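PDB 2EPG: hypothetical protein TTHA1785 from Thermus thermophilus, which probably joins RNA ends as a GTP- and manganese-dependent ligase of the RtcB family, sealing a 3'-phosphate or 2',3'-cyclic phosphate end to a 5'-hydroxyl end. Local coordinates for residues F216-Y221 and R389-L394; F234-G239 and K474-L479; L244-S249 and L382-M387. All coordinates share one frame; numbering follows the deposited sequence.

Contact 1. Residues F216-Y221 and R389-L394; sequences FLEVQY and RYSYVL
Gln220 NE2 donates to Glu218 OE2 over 2.9 Å, and this pair of side chains from one strand faces Ser391 of the other. The bond is moderately bent, 150° at the hydrogen; it takes the anti lone pair of OE2, and OE2 lies 19° out of the Gln220 amide plane. Glu218 gets there with CG wedged between its backbone N and carbonyl carbon (chi1 51°) and an extended chain beyond. Ser391 comes up beside the pair: its OG lies 3.4 Å from Gln220 NE2 and 3.9 Å from Glu218 OE2. Ser391 OG has a weak hydrogen bond with Gly385 N. The far end of the amide is fixed too, since Gln220 OE1 bonds to Thr242 OG1. With an alanine in place of Glu218 the carboxylate is gone, which would probably leave Gln220 NE2 without this acceptor and Gly388 N without its weak bond to OE1. The CA atoms of Gln220 and Ser391 are 9.0 Å apart, because strand 474-486 runs between the two strands and pairs antiparallel with both. This polar cluster across a central strand belongs to the predicted GMP pocket of the RtcB fold, Glu218 and Ser391 both being predicted to bind GMP.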
ATOM      1  N   PHE A 216       8.456   8.235   4.563  1.00 41.08           N
ATOM      2  CA  PHE A 216       8.842   9.594   4.239  1.00 37.51           C
ATOM      3  C   PHE A 216       7.716  10.314   3.520  1.00 36.55           C
ATOM      4  O   PHE A 216       6.646   9.765   3.254  1.00 34.14           O
ATOM      5  CB  PHE A 216      10.058   9.569   3.320  1.00 35.57           C
ATOM      6  CG  PHE A 216       9.824   8.795   2.057  1.00 39.20           C
ATOM      7  CD1 PHE A 216       9.301   9.416   0.932  1.00 39.06           C
ATOM      8  CD2 PHE A 216      10.026   7.420   2.027  1.00 39.65           C
ATOM      9  CE1 PHE A 216       8.972   8.682  -0.205  1.00 41.98           C
ATOM     10  CE2 PHE A 216       9.700   6.676   0.897  1.00 41.23           C
ATOM     11  CZ  PHE A 216       9.170   7.308  -0.223  1.00 41.55           C
ATOM     12  N   LEU A 217       7.997  11.558   3.193  1.00 34.11           N
ATOM     13  CA  LEU A 217       7.071  12.389   2.478  1.00 34.04           C
ATOM     14  C   LEU A 217       7.957  13.119   1.483  1.00 33.79           C
ATOM     15  O   LEU A 217       9.066  13.506   1.824  1.00 34.90           O
ATOM     16  CB  LEU A 217       6.423  13.341   3.471  1.00 34.71           C
ATOM     17  CG  LEU A 217       5.783  14.669   3.097  1.00 37.39           C
ATOM     18  CD1 LEU A 217       4.931  15.143   4.267  1.00 38.12           C
ATOM     19  CD2 LEU A 217       6.859  15.696   2.764  1.00 35.56           C
ATOM     20  N   GLU A 218       7.525  13.250   0.233  1.00 33.33           N
ATOM     21  CA  GLU A 218       8.338  14.003  -0.699  1.00 33.23           C
ATOM     22  C   GLU A 218       7.542  14.879  -1.651  1.00 33.57           C
ATOM     23  O   GLU A 218       6.441  14.524  -2.095  1.00 33.35           O
ATOM     24  CB  GLU A 218       9.339  13.111  -1.471  1.00 34.56           C
ATOM     25  CG  GLU A 218       8.828  11.873  -2.147  1.00 39.11           C
ATOM     26  CD  GLU A 218       9.930  11.133  -2.914  1.00 40.23           C
ATOM     27  OE1 GLU A 218      11.033  10.904  -2.361  1.00 41.56           O
ATOM     28  OE2 GLU A 218       9.687  10.774  -4.077  1.00 39.78           O
ATOM     29  N   VAL A 219       8.088  16.071  -1.885  1.00 31.58           N
ATOM     30  CA  VAL A 219       7.505  17.029  -2.812  1.00 31.68           C
ATOM     31  C   VAL A 219       8.219  16.673  -4.112  1.00 31.29           C
ATOM     32  O   VAL A 219       9.448  16.578  -4.136  1.00 32.15           O
ATOM     33  CB  VAL A 219       7.845  18.474  -2.439  1.00 31.18           C
ATOM     34  CG1 VAL A 219       7.126  19.437  -3.395  1.00 30.82           C
ATOM     35  CG2 VAL A 219       7.449  18.742  -0.998  1.00 30.29           C
ATOM     36  N   GLN A 220       7.453  16.471  -5.176  1.00 28.08           N
ATOM     37  CA  GLN A 220       8.024  16.060  -6.451  1.00 28.09           C
ATOM     38  C   GLN A 220       7.358  16.829  -7.589  1.00 28.58           C
ATOM     39  O   GLN A 220       6.470  17.677  -7.379  1.00 27.26           O
ATOM     40  CB  GLN A 220       7.742  14.556  -6.686  1.00 28.50           C
ATOM     41  CG  GLN A 220       7.582  13.695  -5.428  1.00 28.83           C
ATOM     42  CD  GLN A 220       6.649  12.484  -5.616  1.00 28.60           C
ATOM     43  OE1 GLN A 220       5.437  12.634  -5.842  1.00 27.60           O
ATOM     44  NE2 GLN A 220       7.213  11.287  -5.523  1.00 26.08           N
ATOM     45  N   TYR A 221       7.797  16.533  -8.804  1.00 27.67           N
ATOM     46  CA  TYR A 221       7.174  17.131  -9.967  1.00 28.03           C
ATOM     47  C   TYR A 221       7.026  16.020 -11.000  1.00 27.54           C
ATOM     48  O   TYR A 221       7.802  15.067 -11.021  1.00 27.43           O
ATOM     49  CB  TYR A 221       7.984  18.324 -10.515  1.00 25.51           C
ATOM     50  CG  TYR A 221       9.351  18.008 -11.089  1.00 28.46           C
ATOM     51  CD1 TYR A 221      10.492  18.002 -10.279  1.00 29.01           C
ATOM     52  CD2 TYR A 221       9.506  17.743 -12.449  1.00 26.76           C
ATOM     53  CE1 TYR A 221      11.750  17.743 -10.811  1.00 29.87           C
ATOM     54  CE2 TYR A 221      10.753  17.483 -12.991  1.00 30.24           C
ATOM     55  CZ  TYR A 221      11.871  17.486 -12.170  1.00 30.35           C
ATOM     56  OH  TYR A 221      13.102  17.223 -12.714  1.00 32.67           O
ATOM     57  N   ARG A 389      14.268   8.665  -5.320  1.00 52.68           N
ATOM     58  CA  ARG A 389      14.233   7.901  -6.567  1.00 49.57           C
ATOM     59  C   ARG A 389      12.906   8.209  -7.255  1.00 46.08           C
ATOM     60  O   ARG A 389      12.031   8.831  -6.654  1.00 45.69           O
ATOM     61  CB  ARG A 389      14.323   6.407  -6.265  1.00 52.32           C
ATOM     62  CG  ARG A 389      15.474   6.031  -5.351  1.00 58.01           C
ATOM     63  CD  ARG A 389      16.811   6.224  -6.049  1.00 61.30           C
ATOM     64  NE  ARG A 389      16.896   5.396  -7.248  1.00 66.23           N
ATOM     65  CZ  ARG A 389      16.809   4.067  -7.249  1.00 68.15           C
ATOM     66  NH1 ARG A 389      16.895   3.398  -8.394  1.00 68.90           N
ATOM     67  NH2 ARG A 389      16.642   3.407  -6.105  1.00 68.41           N
ATOM     68  N   TYR A 390      12.749   7.776  -8.503  1.00 42.04           N
ATOM     69  CA  TYR A 390      11.508   8.013  -9.235  1.00 38.64           C
ATOM     70  C   TYR A 390      10.308   7.293  -8.634  1.00 36.63           C
ATOM     71  O   TYR A 390      10.431   6.203  -8.068  1.00 36.62           O
ATOM     72  CB  TYR A 390      11.603   7.523 -10.672  1.00 39.62           C
ATOM     73  CG  TYR A 390      12.524   8.298 -11.569  1.00 45.34           C
ATOM     74  CD1 TYR A 390      13.606   7.668 -12.194  1.00 45.54           C
ATOM     75  CD2 TYR A 390      12.299   9.645 -11.829  1.00 46.25           C
ATOM     76  CE1 TYR A 390      14.438   8.367 -13.054  1.00 48.94           C
ATOM     77  CE2 TYR A 390      13.127  10.355 -12.689  1.00 49.65           C
ATOM     78  CZ  TYR A 390      14.193   9.707 -13.297  1.00 49.48           C
ATOM     79  OH  TYR A 390      15.005  10.404 -14.154  1.00 54.36           O
ATOM     80  N   SER A 391       9.143   7.909  -8.783  1.00 32.91           N
ATOM     81  CA  SER A 391       7.892   7.308  -8.348  1.00 31.57           C
ATOM     82  C   SER A 391       7.080   7.208  -9.626  1.00 29.40           C
ATOM     83  O   SER A 391       7.325   7.958 -10.572  1.00 28.12           O
ATOM     84  CB  SER A 391       7.175   8.195  -7.341  1.00 29.41           C
ATOM     85  OG  SER A 391       7.716   7.987  -6.053  1.00 34.56           O
ATOM     86  N   TYR A 392       6.131   6.286  -9.676  1.00 28.55           N
ATOM     87  CA  TYR A 392       5.315   6.161 -10.878  1.00 28.65           C
ATOM     88  C   TYR A 392       3.831   6.120 -10.520  1.00 28.41           C
ATOM     89  O   TYR A 392       3.450   5.784  -9.397  1.00 25.95           O
ATOM     90  CB  TYR A 392       5.673   4.886 -11.661  1.00 26.47           C
ATOM     91  CG  TYR A 392       7.121   4.800 -12.143  1.00 31.50           C
ATOM     92  CD1 TYR A 392       8.161   4.475 -11.266  1.00 31.65           C
ATOM     93  CD2 TYR A 392       7.451   5.069 -13.469  1.00 32.63           C
ATOM     94  CE1 TYR A 392       9.482   4.427 -11.695  1.00 31.66           C
ATOM     95  CE2 TYR A 392       8.776   5.019 -13.906  1.00 34.24           C
ATOM     96  CZ  TYR A 392       9.777   4.701 -13.014  1.00 34.67           C
ATOM     97  OH  TYR A 392      11.077   4.668 -13.454  1.00 41.22           O
ATOM     98  N   VAL A 393       3.000   6.500 -11.478  1.00 27.15           N
ATOM     99  CA  VAL A 393       1.565   6.441 -11.306  1.00 24.67           C
ATOM    100  C   VAL A 393       1.122   5.521 -12.450  1.00 27.20           C
ATOM    101  O   VAL A 393       1.438   5.785 -13.621  1.00 26.48           O
ATOM    102  CB  VAL A 393       0.893   7.817 -11.483  1.00 24.02           C
ATOM    103  CG1 VAL A 393      -0.615   7.656 -11.377  1.00 20.98           C
ATOM    104  CG2 VAL A 393       1.412   8.809 -10.420  1.00 22.63           C
ATOM    105  N   LEU A 394       0.447   4.427 -12.103  1.00 23.97           N
ATOM    106  CA  LEU A 394      -0.053   3.492 -13.093  1.00 25.45           C
ATOM    107  C   LEU A 394      -1.567   3.545 -12.976  1.00 26.14           C
ATOM    108  O   LEU A 394      -2.099   4.300 -12.166  1.00 26.85           O
ATOM    109  CB  LEU A 394       0.435   2.067 -12.787  1.00 23.30           C
ATOM    110  CG  LEU A 394       1.930   1.919 -12.450  1.00 27.54           C
ATOM    111  CD1 LEU A 394       2.252   0.457 -12.110  1.00 25.87           C
ATOM    112  CD2 LEU A 394       2.777   2.388 -13.616  1.00 25.76           C
TER

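Contact 2. Residues F234-G239 and K474-L479; sequences FGLFKG and KKVARL
A Schellman motif at the end of helix 228-234 lays Phe234 and Leu236 against Val476 and Ala477, the two residues of a classic beta bulge in strand 474-486. Gly235 leaves the helix with a positive phi of 73°, and Phe234 and Leu236, before and after it, both point toward the strand. On the strand, the bulge sets Val476 and Ala477 together opposite Val393 of the neighbouring strand, and both of their side chains are directed at the 234-239 loop instead of alternating. The loop and strand are closest at Leu236 and Ala477, whose CA atoms are 7.9 Å apart.

The ring of Phe234 meets both branches of Val476: CE2 lies 4.1 Å from Val476 CG2, and CD2 lies 4.2 Å from Val476 CG1. The two side chains cross at about a right angle. Val476 offers the pair of methyls because CG1 stands anti to its backbone N (chi1 179°), which leaves CG2 beside that N. Leu236 works with a single branch, its CD1 resting 4.0 Å from Ala477 CB and 4.3 Å from Val476 CG1, so Val476 CG1 is shared between the phenylalanine and the leucine. Around them, Phe234 meets Tyr374 edge-to-face and touches Val393, Val476 also packs on Ala230 and Ala231 of the helix, and Leu236 and Ala477 both reach Val222.

The backbone of Val476 is hydrogen-bonded to Tyr226 and Val393. Between the two segments there is no hydrogen bond or charge pair; buried methyls and a ring meet without any directional bond, so the seating of the helix end on the bulged strand depends on the fit of apolar shapes.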
ATOM      1  N   PHE A 234      -6.756  11.678 -14.256  1.00 28.44           N
ATOM      2  CA  PHE A 234      -6.199  11.742 -12.893  1.00 27.65           C
ATOM      3  C   PHE A 234      -5.783  13.163 -12.522  1.00 29.00           C
ATOM      4  O   PHE A 234      -5.346  13.403 -11.395  1.00 29.07           O
ATOM      5  CB  PHE A 234      -4.944  10.854 -12.734  1.00 23.66           C
ATOM      6  CG  PHE A 234      -5.214   9.373 -12.760  1.00 24.19           C
ATOM      7  CD1 PHE A 234      -6.519   8.873 -12.746  1.00 21.09           C
ATOM      8  CD2 PHE A 234      -4.148   8.472 -12.823  1.00 22.55           C
ATOM      9  CE1 PHE A 234      -6.766   7.504 -12.805  1.00 22.84           C
ATOM     10  CE2 PHE A 234      -4.376   7.098 -12.882  1.00 21.91           C
ATOM     11  CZ  PHE A 234      -5.689   6.607 -12.874  1.00 22.00           C
ATOM     12  N   GLY A 235      -5.880  14.090 -13.473  1.00 29.10           N
ATOM     13  CA  GLY A 235      -5.495  15.463 -13.192  1.00 28.67           C
ATOM     14  C   GLY A 235      -3.989  15.645 -13.075  1.00 28.96           C
ATOM     15  O   GLY A 235      -3.514  16.412 -12.233  1.00 29.26           O
ATOM     16  N   LEU A 236      -3.234  14.926 -13.902  1.00 25.71           N
ATOM     17  CA  LEU A 236      -1.777  15.016 -13.898  1.00 26.75           C
ATOM     18  C   LEU A 236      -1.262  15.711 -15.164  1.00 27.07           C
ATOM     19  O   LEU A 236      -1.836  15.551 -16.238  1.00 27.32           O
ATOM     20  CB  LEU A 236      -1.166  13.610 -13.832  1.00 25.93           C
ATOM     21  CG  LEU A 236      -1.164  12.878 -12.490  1.00 27.03           C
ATOM     22  CD1 LEU A 236      -0.687  11.426 -12.673  1.00 24.34           C
ATOM     23  CD2 LEU A 236      -0.239  13.640 -11.518  1.00 25.66           C
ATOM     24  N   PHE A 237      -0.196  16.494 -15.029  1.00 27.86           N
ATOM     25  CA  PHE A 237       0.429  17.158 -16.177  1.00 29.18           C
ATOM     26  C   PHE A 237       1.922  17.357 -15.906  1.00 29.44           C
ATOM     27  O   PHE A 237       2.342  17.493 -14.761  1.00 29.78           O
ATOM     28  CB  PHE A 237      -0.263  18.498 -16.518  1.00 28.29           C
ATOM     29  CG  PHE A 237      -0.158  19.548 -15.446  1.00 28.93           C
ATOM     30  CD1 PHE A 237       0.895  20.461 -15.448  1.00 29.53           C
ATOM     31  CD2 PHE A 237      -1.136  19.654 -14.464  1.00 28.04           C
ATOM     32  CE1 PHE A 237       0.971  21.473 -14.491  1.00 29.81           C
ATOM     33  CE2 PHE A 237      -1.073  20.661 -13.500  1.00 29.66           C
ATOM     34  CZ  PHE A 237      -0.016  21.573 -13.514  1.00 30.23           C
ATOM     35  N   LYS A 238       2.721  17.355 -16.965  1.00 28.44           N
ATOM     36  CA  LYS A 238       4.163  17.492 -16.829  1.00 28.64           C
ATOM     37  C   LYS A 238       4.523  18.829 -16.192  1.00 29.74           C
ATOM     38  O   LYS A 238       3.926  19.863 -16.504  1.00 28.00           O
ATOM     39  CB  LYS A 238       4.825  17.337 -18.203  1.00 31.42           C
ATOM     40  CG  LYS A 238       6.351  17.382 -18.183  1.00 34.00           C
ATOM     41  CD  LYS A 238       6.901  16.948 -19.526  1.00 36.86           C
ATOM     42  CE  LYS A 238       8.394  17.162 -19.611  1.00 38.82           C
ATOM     43  NZ  LYS A 238       8.902  16.655 -20.908  1.00 42.27           N
ATOM     44  N   GLY A 239       5.480  18.795 -15.272  1.00 27.88           N
ATOM     45  CA  GLY A 239       5.882  20.006 -14.588  1.00 28.34           C
ATOM     46  C   GLY A 239       5.045  20.244 -13.349  1.00 29.34           C
ATOM     47  O   GLY A 239       5.363  21.088 -12.518  1.00 30.84           O
ATOM     48  N   LYS A 474      -1.046  -0.157 -16.312  1.00 29.63           N
ATOM     49  CA  LYS A 474      -0.718   0.764 -17.379  1.00 31.04           C
ATOM     50  C   LYS A 474       0.033   1.986 -16.842  1.00 31.39           C
ATOM     51  O   LYS A 474      -0.411   2.619 -15.881  1.00 28.28           O
ATOM     52  CB  LYS A 474      -1.996   1.222 -18.077  1.00 33.69           C
ATOM     53  CG  LYS A 474      -1.757   2.314 -19.114  1.00 36.76           C
ATOM     54  CD  LYS A 474      -3.064   2.879 -19.651  1.00 39.05           C
ATOM     55  CE  LYS A 474      -3.782   1.888 -20.533  1.00 42.93           C
ATOM     56  NZ  LYS A 474      -5.004   2.497 -21.140  1.00 45.91           N
ATOM     57  N   LYS A 475       1.170   2.307 -17.460  1.00 29.10           N
ATOM     58  CA  LYS A 475       1.957   3.467 -17.053  1.00 29.36           C
ATOM     59  C   LYS A 475       1.236   4.754 -17.363  1.00 28.20           C
ATOM     60  O   LYS A 475       0.729   4.938 -18.464  1.00 26.64           O
ATOM     61  CB  LYS A 475       3.306   3.492 -17.763  1.00 29.84           C
ATOM     62  CG  LYS A 475       4.267   2.458 -17.239  1.00 32.67           C
ATOM     63  CD  LYS A 475       5.556   2.434 -18.039  1.00 34.35           C
ATOM     64  CE  LYS A 475       6.315   3.731 -17.924  1.00 32.24           C
ATOM     65  NZ  LYS A 475       7.588   3.661 -18.729  1.00 34.27           N
ATOM     66  N   VAL A 476       1.189   5.650 -16.383  1.00 26.90           N
ATOM     67  CA  VAL A 476       0.532   6.928 -16.576  1.00 25.24           C
ATOM     68  C   VAL A 476       1.525   8.066 -16.459  1.00 26.06           C
ATOM     69  O   VAL A 476       1.586   8.927 -17.332  1.00 24.97           O
ATOM     70  CB  VAL A 476      -0.600   7.137 -15.560  1.00 25.24           C
ATOM     71  CG1 VAL A 476      -1.247   8.502 -15.792  1.00 21.24           C
ATOM     72  CG2 VAL A 476      -1.615   5.997 -15.686  1.00 20.71           C
ATOM     73  N   ALA A 477       2.311   8.083 -15.384  1.00 27.33           N
ATOM     74  CA  ALA A 477       3.294   9.154 -15.223  1.00 27.80           C
ATOM     75  C   ALA A 477       4.443   8.777 -14.321  1.00 27.39           C
ATOM     76  O   ALA A 477       4.390   7.768 -13.617  1.00 25.39           O
ATOM     77  CB  ALA A 477       2.613  10.432 -14.692  1.00 26.03           C
ATOM     78  N   ARG A 478       5.494   9.595 -14.366  1.00 28.06           N
ATOM     79  CA  ARG A 478       6.668   9.395 -13.536  1.00 28.71           C
ATOM     80  C   ARG A 478       6.880  10.679 -12.767  1.00 29.23           C
ATOM     81  O   ARG A 478       6.689  11.767 -13.307  1.00 29.87           O
ATOM     82  CB  ARG A 478       7.917   9.076 -14.363  1.00 27.49           C
ATOM     83  CG  ARG A 478       9.111   8.758 -13.477  1.00 28.28           C
ATOM     84  CD  ARG A 478      10.321   8.306 -14.284  1.00 33.90           C
ATOM     85  NE  ARG A 478      10.906   9.394 -15.058  1.00 36.70           N
ATOM     86  CZ  ARG A 478      11.776   9.214 -16.042  1.00 39.60           C
ATOM     87  NH1 ARG A 478      12.268  10.254 -16.699  1.00 40.02           N
ATOM     88  NH2 ARG A 478      12.139   7.986 -16.381  1.00 40.99           N
ATOM     89  N   LEU A 479       7.289  10.528 -11.511  1.00 28.00           N
ATOM     90  CA  LEU A 479       7.498  11.628 -10.586  1.00 29.72           C
ATOM     91  C   LEU A 479       8.950  11.682 -10.095  1.00 31.30           C
ATOM     92  O   LEU A 479       9.509  10.665  -9.683  1.00 29.91           O
ATOM     93  CB  LEU A 479       6.573  11.441  -9.370  1.00 28.44           C
ATOM     94  CG  LEU A 479       5.050  11.643  -9.411  1.00 30.70           C
ATOM     95  CD1 LEU A 479       4.524  11.723 -10.815  1.00 28.65           C
ATOM     96  CD2 LEU A 479       4.380  10.532  -8.602  1.00 28.60           C
TER

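Contact 3. Residues L244-S249 and L382-M387; sequences LIHTGS and LVPGDM
Leu244 and Pro384 mark the closest approach of the two backbones, with their CA atoms 7.9 Å apart and no hydrogen bond between the segments. Leu244 and His246 lie on strand 240-247, two residues apart and directed to the same face; Pro384 is the first residue beyond strand 380-383, where the chain passes into a loop. Its ring points toward the strand and makes the contact.

Leu244 straddles the proline at one corner, CD1 and CD2 each 4.0 Å from Pro384 CB, and the two side chains cross at roughly a right angle. One atom further round the ring, Pro384 CG takes His246: it is 3.7 Å from His246 CD2 and 4.1 Å from His246 NE2. The histidine is swung over by a first torsion that puts CG anti to its backbone N (chi1 -166°), and its ring also meets that of Phe216, the planes inclined at about 45°. The proline is thus touched by both leucine methyls and by the imidazole through neighbouring ring carbons, a purely van der Waals contact.

Close by, Leu382 O accepts a hydrogen bond from His339 NE2, and Val111 of strand 110-119 packs on Pro384. His246 is a predicted ligand of the second manganese, Pro384 to Met387 are predicted to bind GMP, and His339 is predicted for both, so the contact probably forms part of the wall where the metal and nucleotide sites of an RtcB ligase adjoin.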
ATOM      1  N   LEU A 244       4.082  13.044  -2.248  1.00 25.91           N
ATOM      2  CA  LEU A 244       3.824  11.638  -1.981  1.00 28.05           C
ATOM      3  C   LEU A 244       4.127  11.325  -0.516  1.00 27.78           C
ATOM      4  O   LEU A 244       5.230  11.576  -0.037  1.00 27.16           O
ATOM      5  CB  LEU A 244       4.667  10.756  -2.918  1.00 24.99           C
ATOM      6  CG  LEU A 244       4.384   9.245  -2.909  1.00 28.01           C
ATOM      7  CD1 LEU A 244       4.719   8.618  -4.287  1.00 24.12           C
ATOM      8  CD2 LEU A 244       5.197   8.589  -1.805  1.00 27.03           C
ATOM      9  N   ILE A 245       3.127  10.782   0.178  1.00 27.62           N
ATOM     10  CA  ILE A 245       3.224  10.426   1.600  1.00 28.07           C
ATOM     11  C   ILE A 245       3.255   8.898   1.736  1.00 28.40           C
ATOM     12  O   ILE A 245       2.334   8.204   1.307  1.00 27.57           O
ATOM     13  CB  ILE A 245       2.001  10.963   2.376  1.00 28.36           C
ATOM     14  CG1 ILE A 245       1.923  12.487   2.232  1.00 27.34           C
ATOM     15  CG2 ILE A 245       2.094  10.559   3.843  1.00 30.19           C
ATOM     16  CD1 ILE A 245       0.536  13.080   2.594  1.00 25.66           C
ATOM     17  N   HIS A 246       4.322   8.394   2.341  1.00 28.95           N
ATOM     18  CA  HIS A 246       4.531   6.966   2.523  1.00 28.93           C
ATOM     19  C   HIS A 246       4.656   6.663   4.003  1.00 30.43           C
ATOM     20  O   HIS A 246       5.655   7.033   4.634  1.00 29.26           O
ATOM     21  CB  HIS A 246       5.821   6.542   1.823  1.00 31.27           C
ATOM     22  CG  HIS A 246       5.967   5.060   1.663  1.00 38.20           C
ATOM     23  ND1 HIS A 246       5.570   4.160   2.629  1.00 42.04           N
ATOM     24  CD2 HIS A 246       6.486   4.321   0.654  1.00 38.32           C
ATOM     25  CE1 HIS A 246       5.834   2.932   2.220  1.00 41.55           C
ATOM     26  NE2 HIS A 246       6.389   3.002   1.025  1.00 39.78           N
ATOM     27  N   THR A 247       3.636   6.011   4.554  1.00 29.05           N
ATOM     28  CA  THR A 247       3.627   5.636   5.954  1.00 30.84           C
ATOM     29  C   THR A 247       2.430   4.723   6.250  1.00 31.47           C
ATOM     30  O   THR A 247       1.538   4.545   5.394  1.00 31.05           O
ATOM     31  CB  THR A 247       3.597   6.874   6.880  1.00 31.73           C
ATOM     32  OG1 THR A 247       3.746   6.442   8.237  1.00 34.17           O
ATOM     33  CG2 THR A 247       2.276   7.641   6.731  1.00 31.21           C
ATOM     34  N   GLY A 248       2.415   4.145   7.452  1.00 30.04           N
ATOM     35  CA  GLY A 248       1.354   3.221   7.809  1.00 28.29           C
ATOM     36  C   GLY A 248       0.683   3.363   9.161  1.00 28.75           C
ATOM     37  O   GLY A 248       0.386   4.475   9.606  1.00 26.43           O
ATOM     38  N   SER A 249       0.419   2.224   9.806  1.00 29.31           N
ATOM     39  CA  SER A 249      -0.251   2.215  11.106  1.00 31.38           C
ATOM     40  C   SER A 249       0.729   2.392  12.268  1.00 32.75           C
ATOM     41  O   SER A 249       0.350   2.304  13.439  1.00 34.02           O
ATOM     42  CB  SER A 249      -1.078   0.932  11.280  1.00 30.41           C
ATOM     43  OG  SER A 249      -0.316  -0.234  11.005  1.00 32.23           O
ATOM     44  N   LEU A 382      -0.224   3.782  -7.129  1.00 26.11           N
ATOM     45  CA  LEU A 382       0.907   4.616  -6.735  1.00 25.45           C
ATOM     46  C   LEU A 382       2.097   3.735  -6.415  1.00 28.19           C
ATOM     47  O   LEU A 382       2.054   2.919  -5.496  1.00 27.68           O
ATOM     48  CB  LEU A 382       0.511   5.466  -5.516  1.00 21.83           C
ATOM     49  CG  LEU A 382      -0.838   6.188  -5.697  1.00 22.76           C
ATOM     50  CD1 LEU A 382      -1.226   6.972  -4.435  1.00 17.86           C
ATOM     51  CD2 LEU A 382      -0.749   7.112  -6.909  1.00 22.49           C
ATOM     52  N   VAL A 383       3.159   3.896  -7.192  1.00 28.06           N
ATOM     53  CA  VAL A 383       4.362   3.102  -7.024  1.00 29.19           C
ATOM     54  C   VAL A 383       5.510   4.005  -6.599  1.00 30.71           C
ATOM     55  O   VAL A 383       6.190   4.611  -7.429  1.00 33.08           O
ATOM     56  CB  VAL A 383       4.710   2.375  -8.348  1.00 31.70           C
ATOM     57  CG1 VAL A 383       5.997   1.588  -8.209  1.00 32.56           C
ATOM     58  CG2 VAL A 383       3.583   1.436  -8.722  1.00 29.85           C
ATOM     59  N   PRO A 384       5.745   4.107  -5.287  1.00 31.80           N
ATOM     60  CA  PRO A 384       6.831   4.955  -4.805  1.00 35.05           C
ATOM     61  C   PRO A 384       8.164   4.232  -5.024  1.00 38.39           C
ATOM     62  O   PRO A 384       8.228   2.997  -4.988  1.00 40.09           O
ATOM     63  CB  PRO A 384       6.490   5.105  -3.331  1.00 34.05           C
ATOM     64  CG  PRO A 384       6.000   3.716  -2.990  1.00 32.79           C
ATOM     65  CD  PRO A 384       5.114   3.369  -4.175  1.00 30.14           C
ATOM     66  N   GLY A 385       9.218   4.984  -5.296  1.00 41.44           N
ATOM     67  CA  GLY A 385      10.513   4.350  -5.451  1.00 43.06           C
ATOM     68  C   GLY A 385      11.153   4.495  -4.086  1.00 44.65           C
ATOM     69  O   GLY A 385      10.453   4.715  -3.091  1.00 44.71           O
ATOM     70  N   ASP A 386      12.466   4.363  -4.001  1.00 49.33           N
ATOM     71  CA  ASP A 386      13.109   4.562  -2.711  1.00 53.61           C
ATOM     72  C   ASP A 386      13.164   6.072  -2.565  1.00 54.77           C
ATOM     73  O   ASP A 386      12.813   6.799  -3.498  1.00 53.72           O
ATOM     74  CB  ASP A 386      14.518   3.985  -2.717  1.00 56.25           C
ATOM     75  CG  ASP A 386      14.543   2.560  -3.200  1.00 60.20           C
ATOM     76  OD1 ASP A 386      14.207   2.340  -4.388  1.00 61.85           O
ATOM     77  OD2 ASP A 386      14.881   1.663  -2.395  1.00 61.66           O
HETATM   78  N   MSE A 387      13.582   6.555  -1.405  1.00 57.26           N
HETATM   79  CA  MSE A 387      13.667   7.996  -1.219  1.00 60.45           C
HETATM   80  C   MSE A 387      14.626   8.582  -2.247  1.00 59.00           C
HETATM   81  O   MSE A 387      15.683   8.010  -2.530  1.00 58.03           O
HETATM   82  CB  MSE A 387      14.172   8.323   0.178  1.00 65.54           C
HETATM   83  CG  MSE A 387      13.343   7.724   1.279  1.00 72.86           C
HETATM   84 SE   MSE A 387      14.168   8.114   2.964  1.00 84.13          SE
HETATM   85  CE  MSE A 387      13.179   9.693   3.404  1.00 81.13           C
TER

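From the N terminus, the chain lays down 216-221, 234-239 and 244-249 in quick succession, then runs through the long helix 288-321 and strands 332-347 and 350-357 before any of the three finds its partner. Contact 3 closes first, when 382-387 returns to 244-249. Contact 1 closes just afterwards at 389-394, so it encloses contact 3. Contact 2 starts within the span of contact 1 but closes only at 474-479, so the two cross, while contact 3 also falls within its span. Strand 216-225 lies beside 240-247, and 391-395 beside 380-383, so contacts 1 and 3 join the same neighbouring strands; contact 2 adds the end of helix 228-234.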